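Local coordinates for putative carboxymuconolactone decarboxylase (Burkholderia xenovorans, PDB 2QEU), which is a putative carboxymuconolactone decarboxylase of the CMD family, a presumed lyase whose substrate the structure alone does not show, at the interface of chains A and B. Numbering follows the deposited sequence. Chains: chain A/B, Putative carboxymuconolactone decarboxylase.

The interface of chains A and B. Residues chain A 74, 108-109, 112-113; chain B 72, 75-76.
B:Leu75 meets A:Gly109 and A:Val112 with its CG turned away from its own carbonyl carbon. The chi1 of -70° points CG at chain A, and chi2 of 168° spreads the two methyls over it. A:Val112 answers with CG1 anti to its backbone N (chi1 -173°), and its two methyls both face helix 65-79 of chain B. The branches of B:Leu75 divide the work. B:Leu75 CD1 rests on the backbone of helix 99-113, 3.7 Å from A:Gly109 CA. With no side chain at A:Gly109, the methyl can probably lie close to the helix backbone. B:Leu75 CD2 reaches A:Val74 CG1 at 3.9 Å, and the two side chains cross at about a right angle. B:Leu75 CD2 also meets the CD2 and CE2 side of the A:Tyr113 ring, 4.0 Å from A:Tyr113 CD2, the two side chains crossing obliquely. B:Leu75 thus packs between helices 65-79 and 99-113 of chain A.

A:Val112 fits among B:Leu72, B:Leu75 and B:Asp76. A:Val112 CG2 lies 3.7 Å from B:Leu72 CD2 and also packs on B:Leu75 CB. B:Asp76 borders the same valine, with the carboxylate OD1 3.6 Å from A:Val112 CG2. This is a van der Waals contact. B:Leu72 CD2 also lies 3.7 Å from the backbone O of A:Leu108.

The patch is a mainly apolar helix-to-helix contact. The whole interface is two-fold symmetric, so the contact recurs with the chains exchanged. It probably helps hold two subunits together within the deposited six-chain assembly.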
# COMPACT_ATOMS: atom_id res chain seq x y z
N VAL A 74 -1.31 -6.43 14.59
CA VAL A 74 -0.23 -5.82 13.82
C VAL A 74 -0.67 -5.53 12.39
O VAL A 74 -0.43 -4.44 11.83
CB VAL A 74 1.09 -6.64 13.89
CG1 VAL A 74 2.18 -5.91 13.08
CG2 VAL A 74 1.55 -6.84 15.37
N LEU A 108 7.39 -4.25 16.17
CA LEU A 108 8.00 -4.91 15.02
C LEU A 108 7.50 -4.36 13.71
O LEU A 108 8.17 -4.42 12.68
CB LEU A 108 7.75 -6.39 15.06
CG LEU A 108 8.36 -7.10 16.26
CD1 LEU A 108 7.83 -8.58 16.39
CD2 LEU A 108 9.91 -6.99 16.27
N GLY A 109 6.26 -3.86 13.72
CA GLY A 109 5.75 -3.23 12.54
C GLY A 109 6.61 -2.06 12.01
O GLY A 109 6.62 -1.79 10.82
N VAL A 112 9.29 -3.08 9.23
CA VAL A 112 8.83 -3.33 7.87
C VAL A 112 8.01 -2.18 7.28
O VAL A 112 8.04 -1.99 6.08
CB VAL A 112 8.03 -4.68 7.75
CG1 VAL A 112 7.67 -5.05 6.30
CG2 VAL A 112 8.80 -5.87 8.42
N TYR A 113 7.32 -1.41 8.13
CA TYR A 113 6.41 -0.40 7.67
C TYR A 113 6.63 1.01 8.26
O TYR A 113 5.81 1.91 8.06
CB TYR A 113 4.97 -0.86 7.90
CG TYR A 113 4.52 -1.81 6.80
CD1 TYR A 113 3.99 -1.31 5.58
CD2 TYR A 113 4.61 -3.18 6.94
CE1 TYR A 113 3.60 -2.18 4.55
CE2 TYR A 113 4.19 -4.03 5.92
CZ TYR A 113 3.66 -3.53 4.75
OH TYR A 113 3.24 -4.30 3.66
N LEU B 72 7.24 -10.87 11.84
CA LEU B 72 8.06 -10.33 10.74
C LEU B 72 7.86 -11.10 9.45
O LEU B 72 7.81 -10.50 8.36
CB LEU B 72 9.50 -10.18 11.18
CG LEU B 72 9.69 -9.07 12.19
CD1 LEU B 72 11.06 -9.27 12.90
CD2 LEU B 72 9.55 -7.72 11.57
N LEU B 75 4.51 -9.80 8.07
CA LEU B 75 4.77 -8.45 7.52
C LEU B 75 5.56 -8.48 6.21
O LEU B 75 5.16 -7.77 5.25
CB LEU B 75 5.49 -7.58 8.55
CG LEU B 75 4.66 -7.13 9.77
CD1 LEU B 75 5.60 -6.53 10.83
CD2 LEU B 75 3.53 -6.16 9.42
N ASP B 76 6.59 -9.32 6.12
CA ASP B 76 7.30 -9.48 4.87
C ASP B 76 6.41 -10.10 3.77
O ASP B 76 6.60 -9.80 2.59
CB ASP B 76 8.58 -10.28 5.03
CG ASP B 76 9.70 -9.47 5.66
OD1 ASP B 76 9.54 -8.24 5.77
OD2 ASP B 76 10.75 -10.06 6.00